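PDB 6NWZ: carbohydrate deacetylase Agd3, which removes acetyl groups from N-acetylated sugars of the fungal exopolysaccharide galactosaminogalactan and is required for biofilm formation by Aspergillus fumigatus. Local coordinates for residues A219-H231 / K528-H540. Sequence-based numbering, arbitrary orientation.
Sequences ATDWSATSNYLQH and KADTMRHLLGLRH. With ZN (zinc ion), chain I.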
ATOM      1  N   ALA A 219      -9.247  -8.398 -11.849  1.00 41.53           N
ATOM      2  CA  ALA A 219      -9.603  -6.982 -11.852  1.00 37.09           C
ATOM      3  C   ALA A 219      -8.917  -6.345 -10.646  1.00 39.68           C
ATOM      4  O   ALA A 219      -9.528  -6.080  -9.608  1.00 41.89           O
ATOM      5  CB  ALA A 219     -11.117  -6.777 -11.811  1.00 25.58           C
ATOM      6  N   THR A 220      -7.609  -6.120 -10.783  1.00 38.67           N
ATOM      7  CA  THR A 220      -6.824  -5.544  -9.698  1.00 34.28           C
ATOM      8  C   THR A 220      -7.233  -4.114  -9.369  1.00 34.86           C
ATOM      9  O   THR A 220      -6.816  -3.598  -8.327  1.00 53.88           O
ATOM     10  CB  THR A 220      -5.335  -5.591 -10.047  1.00 31.58           C
ATOM     11  OG1 THR A 220      -5.088  -4.779 -11.205  1.00 39.51           O
ATOM     12  CG2 THR A 220      -4.901  -7.027 -10.333  1.00 22.77           C
ATOM     13  N   ASP A 221      -8.037  -3.467 -10.217  1.00 43.71           N
ATOM     14  CA  ASP A 221      -8.432  -2.086  -9.953  1.00 44.64           C
ATOM     15  C   ASP A 221      -9.427  -1.992  -8.800  1.00 43.63           C
ATOM     16  O   ASP A 221      -9.374  -1.044  -8.009  1.00 47.70           O
ATOM     17  CB  ASP A 221      -9.015  -1.447 -11.218  1.00 29.85           C
ATOM     18  CG  ASP A 221      -9.888  -2.405 -12.014  1.00 58.51           C
ATOM     19  OD1 ASP A 221      -9.508  -3.586 -12.161  1.00 69.42           O
ATOM     20  OD2 ASP A 221     -10.954  -1.976 -12.502  1.00 67.14           O
ATOM     21  N   TRP A 222     -10.344  -2.955  -8.685  1.00 40.42           N
ATOM     22  CA  TRP A 222     -11.357  -2.907  -7.636  1.00 36.97           C
ATOM     23  C   TRP A 222     -11.408  -4.139  -6.746  1.00 35.12           C
ATOM     24  O   TRP A 222     -11.926  -4.035  -5.629  1.00 41.03           O
ATOM     25  CB  TRP A 222     -12.757  -2.684  -8.238  1.00 30.47           C
ATOM     26  CG  TRP A 222     -13.237  -3.792  -9.137  1.00 38.86           C
ATOM     27  CD1 TRP A 222     -13.153  -3.835 -10.499  1.00 38.62           C
ATOM     28  CD2 TRP A 222     -13.877  -5.013  -8.736  1.00 43.29           C
ATOM     29  NE1 TRP A 222     -13.699  -5.006 -10.970  1.00 48.76           N
ATOM     30  CE2 TRP A 222     -14.148  -5.748  -9.909  1.00 46.96           C
ATOM     31  CE3 TRP A 222     -14.247  -5.557  -7.500  1.00 35.99           C
ATOM     32  CZ2 TRP A 222     -14.767  -6.997  -9.882  1.00 53.28           C
ATOM     33  CZ3 TRP A 222     -14.859  -6.800  -7.477  1.00 42.97           C
ATOM     34  CH2 TRP A 222     -15.115  -7.504  -8.659  1.00 50.48           C
ATOM     35  N   SER A 223     -10.895  -5.287  -7.181  1.00 32.67           N
ATOM     36  CA  SER A 223     -11.094  -6.539  -6.459  1.00 32.08           C
ATOM     37  C   SER A 223      -9.910  -6.815  -5.543  1.00 34.97           C
ATOM     38  O   SER A 223      -8.769  -6.926  -6.007  1.00 44.79           O
ATOM     39  CB  SER A 223     -11.296  -7.699  -7.435  1.00 23.31           C
ATOM     40  OG  SER A 223     -11.270  -8.941  -6.756  1.00 41.82           O
ATOM     41  N   ALA A 224     -10.184  -6.932  -4.242  1.00 32.44           N
ATOM     42  CA  ALA A 224      -9.145  -7.370  -3.318  1.00 21.72           C
ATOM     43  C   ALA A 224      -8.754  -8.821  -3.580  1.00 36.46           C
ATOM     44  O   ALA A 224      -7.578  -9.184  -3.447  1.00 40.91           O
ATOM     45  CB  ALA A 224      -9.604  -7.180  -1.875  1.00 22.03           C
ATOM     46  N   THR A 225      -9.721  -9.663  -3.965  1.00 26.10           N
ATOM     47  CA  THR A 225      -9.415 -11.059  -4.277  1.00 24.07           C
ATOM     48  C   THR A 225      -8.373 -11.165  -5.385  1.00 29.95           C
ATOM     49  O   THR A 225      -7.429 -11.958  -5.284  1.00 33.66           O
ATOM     50  CB  THR A 225     -10.692 -11.810  -4.671  1.00 25.85           C
ATOM     51  OG1 THR A 225     -11.420 -12.178  -3.492  1.00 29.85           O
ATOM     52  CG2 THR A 225     -10.369 -13.073  -5.456  1.00 21.36           C
ATOM     53  N   SER A 226      -8.520 -10.363  -6.445  1.00 36.01           N
ATOM     54  CA  SER A 226      -7.547 -10.385  -7.534  1.00 21.94           C
ATOM     55  C   SER A 226      -6.159  -9.997  -7.040  1.00 32.02           C
ATOM     56  O   SER A 226      -5.160 -10.627  -7.413  1.00 31.83           O
ATOM     57  CB  SER A 226      -7.995  -9.456  -8.661  1.00 29.55           C
ATOM     58  OG  SER A 226      -9.257  -9.848  -9.173  1.00 38.22           O
ATOM     59  N   ASN A 227      -6.076  -8.966  -6.193  1.00 24.70           N
ATOM     60  CA  ASN A 227      -4.796  -8.584  -5.604  1.00 21.46           C
ATOM     61  C   ASN A 227      -4.248  -9.649  -4.662  1.00 25.29           C
ATOM     62  O   ASN A 227      -3.040  -9.661  -4.402  1.00 32.13           O
ATOM     63  CB  ASN A 227      -4.932  -7.254  -4.862  1.00 27.25           C
ATOM     64  CG  ASN A 227      -4.986  -6.069  -5.802  1.00 37.42           C
ATOM     65  OD1 ASN A 227      -3.958  -5.473  -6.124  1.00 44.82           O
ATOM     66  ND2 ASN A 227      -6.186  -5.724  -6.251  1.00 34.56           N
ATOM     67  N   TYR A 228      -5.103 -10.531  -4.142  1.00 22.37           N
ATOM     68  CA  TYR A 228      -4.634 -11.662  -3.348  1.00 28.49           C
ATOM     69  C   TYR A 228      -4.098 -12.775  -4.237  1.00 35.69           C
ATOM     70  O   TYR A 228      -3.023 -13.327  -3.977  1.00 40.59           O
ATOM     71  CB  TYR A 228      -5.769 -12.191  -2.470  1.00 27.49           C
ATOM     72  CG  TYR A 228      -5.459 -13.482  -1.737  1.00 32.92           C
ATOM     73  CD1 TYR A 228      -4.520 -13.514  -0.718  1.00 33.15           C
ATOM     74  CD2 TYR A 228      -6.128 -14.665  -2.045  1.00 28.55           C
ATOM     75  CE1 TYR A 228      -4.240 -14.681  -0.034  1.00 29.09           C
ATOM     76  CE2 TYR A 228      -5.854 -15.843  -1.362  1.00 22.79           C
ATOM     77  CZ  TYR A 228      -4.906 -15.842  -0.355  1.00 35.56           C
ATOM     78  OH  TYR A 228      -4.612 -16.996   0.343  1.00 35.84           O
ATOM     79  N   LEU A 229      -4.842 -13.114  -5.291  1.00 35.28           N
ATOM     80  CA  LEU A 229      -4.461 -14.234  -6.141  1.00 29.62           C
ATOM     81  C   LEU A 229      -3.163 -13.964  -6.887  1.00 30.51           C
ATOM     82  O   LEU A 229      -2.393 -14.897  -7.141  1.00 36.67           O
ATOM     83  CB  LEU A 229      -5.583 -14.541  -7.133  1.00 22.89           C
ATOM     84  CG  LEU A 229      -6.940 -14.948  -6.552  1.00 19.71           C
ATOM     85  CD1 LEU A 229      -7.935 -15.188  -7.672  1.00 23.82           C
ATOM     86  CD2 LEU A 229      -6.817 -16.187  -5.675  1.00 21.20           C
ATOM     87  N   GLN A 230      -2.896 -12.704  -7.237  1.00 35.35           N
ATOM     88  CA  GLN A 230      -1.793 -12.412  -8.148  1.00 32.78           C
ATOM     89  C   GLN A 230      -0.448 -12.817  -7.562  1.00 39.61           C
ATOM     90  O   GLN A 230       0.499 -13.079  -8.311  1.00 37.30           O
ATOM     91  CB  GLN A 230      -1.790 -10.931  -8.510  1.00 28.58           C
ATOM     92  CG  GLN A 230      -1.566 -10.011  -7.332  1.00 32.69           C
ATOM     93  CD  GLN A 230      -1.603  -8.553  -7.729  1.00 44.83           C
ATOM     94  OE1 GLN A 230      -1.657  -8.222  -8.916  1.00 48.53           O
ATOM     95  NE2 GLN A 230      -1.581  -7.669  -6.737  1.00 31.03           N
ATOM     96  N   HIS A 231      -0.346 -12.889  -6.233  1.00 35.23           N
ATOM     97  CA  HIS A 231       0.910 -13.282  -5.607  1.00 29.97           C
ATOM     98  C   HIS A 231       1.243 -14.746  -5.855  1.00 33.13           C
ATOM     99  O   HIS A 231       2.410 -15.138  -5.743  1.00 27.17           O
ATOM    100  CB  HIS A 231       0.853 -12.986  -4.110  1.00 18.82           C
ATOM    101  CG  HIS A 231       0.617 -11.543  -3.800  1.00 32.69           C
ATOM    102  ND1 HIS A 231       1.584 -10.577  -3.981  1.00 28.09           N
ATOM    103  CD2 HIS A 231      -0.479 -10.896  -3.337  1.00 35.26           C
ATOM    104  CE1 HIS A 231       1.096  -9.399  -3.634  1.00 33.70           C
ATOM    105  NE2 HIS A 231      -0.154  -9.565  -3.240  1.00 33.64           N
ATOM    106  N   LYS A 528     -12.500  -3.616   5.511  1.00 34.45           N
ATOM    107  CA  LYS A 528     -11.631  -4.783   5.409  1.00 32.60           C
ATOM    108  C   LYS A 528     -11.303  -5.095   3.954  1.00 39.94           C
ATOM    109  O   LYS A 528     -10.141  -5.327   3.600  1.00 26.29           O
ATOM    110  CB  LYS A 528     -12.301  -5.980   6.089  1.00 33.13           C
ATOM    111  CG  LYS A 528     -11.483  -7.259   6.074  1.00 27.10           C
ATOM    112  CD  LYS A 528     -12.071  -8.308   7.012  1.00 35.17           C
ATOM    113  CE  LYS A 528     -13.482  -8.703   6.614  1.00 44.26           C
ATOM    114  NZ  LYS A 528     -14.015  -9.760   7.517  1.00 45.31           N
ATOM    115  N   ALA A 529     -12.320  -5.100   3.090  1.00 32.83           N
ATOM    116  CA  ALA A 529     -12.087  -5.420   1.686  1.00 22.20           C
ATOM    117  C   ALA A 529     -11.234  -4.356   1.016  1.00 36.54           C
ATOM    118  O   ALA A 529     -10.290  -4.671   0.280  1.00 38.64           O
ATOM    119  CB  ALA A 529     -13.420  -5.571   0.957  1.00 21.89           C
ATOM    120  N   ASP A 530     -11.542  -3.087   1.273  1.00 41.64           N
ATOM    121  CA  ASP A 530     -10.843  -2.006   0.594  1.00 34.29           C
ATOM    122  C   ASP A 530      -9.386  -1.919   1.035  1.00 34.28           C
ATOM    123  O   ASP A 530      -8.497  -1.667   0.212  1.00 38.75           O
ATOM    124  CB  ASP A 530     -11.574  -0.693   0.844  1.00 39.87           C
ATOM    125  CG  ASP A 530     -10.965   0.448   0.091  1.00 66.26           C
ATOM    126  OD1 ASP A 530     -11.011   0.421  -1.156  1.00 73.98           O
ATOM    127  OD2 ASP A 530     -10.430   1.362   0.747  1.00 88.62           O
ATOM    128  N   THR A 531      -9.116  -2.136   2.324  1.00 33.17           N
ATOM    129  CA  THR A 531      -7.742  -2.044   2.805  1.00 28.76           C
ATOM    130  C   THR A 531      -6.908  -3.246   2.377  1.00 38.10           C
ATOM    131  O   THR A 531      -5.702  -3.108   2.141  1.00 35.30           O
ATOM    132  CB  THR A 531      -7.726  -1.902   4.325  1.00 22.50           C
ATOM    133  OG1 THR A 531      -8.624  -0.854   4.710  1.00 29.88           O
ATOM    134  CG2 THR A 531      -6.322  -1.564   4.812  1.00 19.99           C
ATOM    135  N   MET A 532      -7.518  -4.431   2.277  1.00 41.67           N
ATOM    136  CA  MET A 532      -6.794  -5.576   1.733  1.00 32.52           C
ATOM    137  C   MET A 532      -6.391  -5.330   0.283  1.00 37.19           C
ATOM    138  O   MET A 532      -5.305  -5.736  -0.145  1.00 27.23           O
ATOM    139  CB  MET A 532      -7.640  -6.842   1.844  1.00 22.12           C
ATOM    140  CG  MET A 532      -7.849  -7.343   3.266  1.00 37.44           C
ATOM    141  SD  MET A 532      -6.320  -7.632   4.173  1.00 38.15           S
ATOM    142  CE  MET A 532      -6.247  -6.179   5.223  1.00 43.10           C
ATOM    143  N   ARG A 533      -7.255  -4.665  -0.487  1.00 31.92           N
ATOM    144  CA  ARG A 533      -6.907  -4.330  -1.863  1.00 21.07           C
ATOM    145  C   ARG A 533      -5.675  -3.436  -1.917  1.00 29.15           C
ATOM    146  O   ARG A 533      -4.823  -3.591  -2.799  1.00 40.66           O
ATOM    147  CB  ARG A 533      -8.096  -3.657  -2.546  1.00 30.87           C
ATOM    148  CG  ARG A 533      -7.828  -3.227  -3.968  1.00 28.88           C
ATOM    149  CD  ARG A 533      -9.084  -2.681  -4.625  1.00 31.06           C
ATOM    150  NE  ARG A 533      -9.536  -1.408  -4.063  1.00 29.65           N
ATOM    151  CZ  ARG A 533      -9.127  -0.217  -4.495  1.00 41.55           C
ATOM    152  NH1 ARG A 533      -8.242  -0.134  -5.482  1.00 44.15           N
ATOM    153  NH2 ARG A 533      -9.596   0.893  -3.939  1.00 45.49           N
ATOM    154  N   HIS A 534      -5.561  -2.496  -0.975  1.00 28.33           N
ATOM    155  CA  HIS A 534      -4.381  -1.638  -0.913  1.00 24.76           C
ATOM    156  C   HIS A 534      -3.153  -2.421  -0.469  1.00 31.45           C
ATOM    157  O   HIS A 534      -2.101  -2.369  -1.118  1.00 36.97           O
ATOM    158  CB  HIS A 534      -4.633  -0.468   0.040  1.00 26.53           C
ATOM    159  CG  HIS A 534      -5.792   0.393  -0.351  1.00 30.36           C
ATOM    160  ND1 HIS A 534      -6.135   0.629  -1.664  1.00 37.17           N
ATOM    161  CD2 HIS A 534      -6.687   1.076   0.399  1.00 33.27           C
ATOM    162  CE1 HIS A 534      -7.190   1.422  -1.707  1.00 33.68           C
ATOM    163  NE2 HIS A 534      -7.545   1.707  -0.468  1.00 37.76           N
ATOM    164  N   LEU A 535      -3.273  -3.158   0.642  1.00 22.62           N
ATOM    165  CA  LEU A 535      -2.117  -3.826   1.228  1.00 27.92           C
ATOM    166  C   LEU A 535      -1.642  -4.984   0.359  1.00 31.86           C
ATOM    167  O   LEU A 535      -0.434  -5.153   0.147  1.00 25.36           O
ATOM    168  CB  LEU A 535      -2.453  -4.309   2.640  1.00 33.34           C
ATOM    169  CG  LEU A 535      -2.754  -3.217   3.670  1.00 33.68           C
ATOM    170  CD1 LEU A 535      -2.853  -3.794   5.077  1.00 23.73           C
ATOM    171  CD2 LEU A 535      -1.706  -2.119   3.610  1.00 21.11           C
ATOM    172  N   LEU A 536      -2.568  -5.797  -0.149  1.00 26.29           N
ATOM    173  CA  LEU A 536      -2.178  -6.874  -1.050  1.00 31.99           C
ATOM    174  C   LEU A 536      -1.741  -6.357  -2.418  1.00 31.82           C
ATOM    175  O   LEU A 536      -1.141  -7.115  -3.187  1.00 26.37           O
ATOM    176  CB  LEU A 536      -3.327  -7.878  -1.190  1.00 28.94           C
ATOM    177  CG  LEU A 536      -3.682  -8.596   0.118  1.00 23.28           C
ATOM    178  CD1 LEU A 536      -4.830  -9.575  -0.056  1.00 18.93           C
ATOM    179  CD2 LEU A 536      -2.456  -9.308   0.654  1.00 24.97           C
ATOM    180  N   GLY A 537      -2.019  -5.096  -2.733  1.00 31.71           N
ATOM    181  CA  GLY A 537      -1.467  -4.442  -3.898  1.00 22.14           C
ATOM    182  C   GLY A 537      -0.127  -3.785  -3.654  1.00 31.27           C
ATOM    183  O   GLY A 537       0.388  -3.097  -4.541  1.00 34.93           O
ATOM    184  N   LEU A 538       0.443  -3.974  -2.461  1.00 28.21           N
ATOM    185  CA  LEU A 538       1.760  -3.447  -2.092  1.00 37.03           C
ATOM    186  C   LEU A 538       1.796  -1.919  -2.129  1.00 33.61           C
ATOM    187  O   LEU A 538       2.852  -1.316  -2.335  1.00 47.05           O
ATOM    188  CB  LEU A 538       2.867  -4.036  -2.972  1.00 32.41           C
ATOM    189  CG  LEU A 538       2.955  -5.563  -3.002  1.00 29.23           C
ATOM    190  CD1 LEU A 538       4.247  -6.019  -3.673  1.00 30.48           C
ATOM    191  CD2 LEU A 538       2.824  -6.147  -1.601  1.00 22.02           C
ATOM    192  N   ARG A 539       0.647  -1.285  -1.918  1.00 28.28           N
ATOM    193  CA  ARG A 539       0.589   0.164  -1.793  1.00 32.35           C
ATOM    194  C   ARG A 539       1.098   0.564  -0.412  1.00 36.39           C
ATOM    195  O   ARG A 539       0.491   0.213   0.607  1.00 35.03           O
ATOM    196  CB  ARG A 539      -0.839   0.656  -2.020  1.00 34.82           C
ATOM    197  CG  ARG A 539      -1.409   0.275  -3.384  1.00 31.86           C
ATOM    198  CD  ARG A 539      -0.809   1.118  -4.498  1.00 29.16           C
ATOM    199  NE  ARG A 539      -1.307   2.488  -4.443  1.00 52.72           N
ATOM    200  CZ  ARG A 539      -2.294   2.958  -5.200  1.00 52.63           C
ATOM    201  NH1 ARG A 539      -2.884   2.171  -6.095  1.00 30.61           N
ATOM    202  NH2 ARG A 539      -2.686   4.218  -5.068  1.00 45.08           N
ATOM    203  N   HIS A 540       2.218   1.286  -0.377  1.00 31.50           N
ATOM    204  CA  HIS A 540       2.852   1.700   0.869  1.00 27.24           C
ATOM    205  C   HIS A 540       2.251   2.972   1.460  1.00 32.50           C
ATOM    206  O   HIS A 540       2.828   3.523   2.405  1.00 35.71           O
ATOM    207  CB  HIS A 540       4.354   1.900   0.652  1.00 38.05           C
ATOM    208  CG  HIS A 540       5.093   0.635   0.348  1.00 41.39           C
ATOM    209  ND1 HIS A 540       6.443   0.609   0.073  1.00 46.59           N
ATOM    210  CD2 HIS A 540       4.672  -0.651   0.286  1.00 42.63           C
ATOM    211  CE1 HIS A 540       6.821  -0.637  -0.151  1.00 48.08           C
ATOM    212  NE2 HIS A 540       5.765  -1.422  -0.027  1.00 34.79           N
TER
HETATM  213 ZN    ZN I 910      -9.275   2.928   0.640  1.00 85.25          ZN
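Leu536 fits as a knob into a hole formed by Ala224, Asn227, Tyr228 and His231, and this is the densely packed half of the contact. Its CD1 branch lies alongside Tyr228, 3.7 Å from Tyr228 CB, the two side chains pointing the same way. At the C-terminal end of the Leu536 helix, His231 NE2 donates to Leu536 O at 2.6 Å; the bond is bent at the hydrogen (141°), but the N-H meets a lone pair of the oxygen within the plane of the carbonyl group. ND1 of the same ring is bonded to Tyr47 on helix 34-47, so both ring nitrogens are engaged and the ring's rotation is fixed. The carbonyl that His231 grips stands where helix 520-536 ends in a Schellman motif, with Leu538 as its C-prime residue at positive phi. Segments 224-231 and 528-536, crossing at 34°, come from the sequence regions assigned to the carbohydrate-binding module and the deacetylase domain, and their packing joins the two. Ala224 CB rests 3.4 Å from Ala529 O. Asn227 ND2 gives both its hydrogens, nearly in the amide plane, to Thr220 O and Ser223 O, and thereby ties the preceding loop to the helix beside Arg533. Looser packing marks the exposed side, where the side chains of Asp221 and Trp222 set off away from helix 528-536 and Arg533 meets their loop through backbone carbonyls. Bent at chi3, Arg533 sets CD 3.3 Å from Trp222 O, while NH2 forms a salt bridge with Asp530 OD1 at 3.2 Å. Asp530 OD2, in turn, joins His534 NE2 in binding a zinc ion.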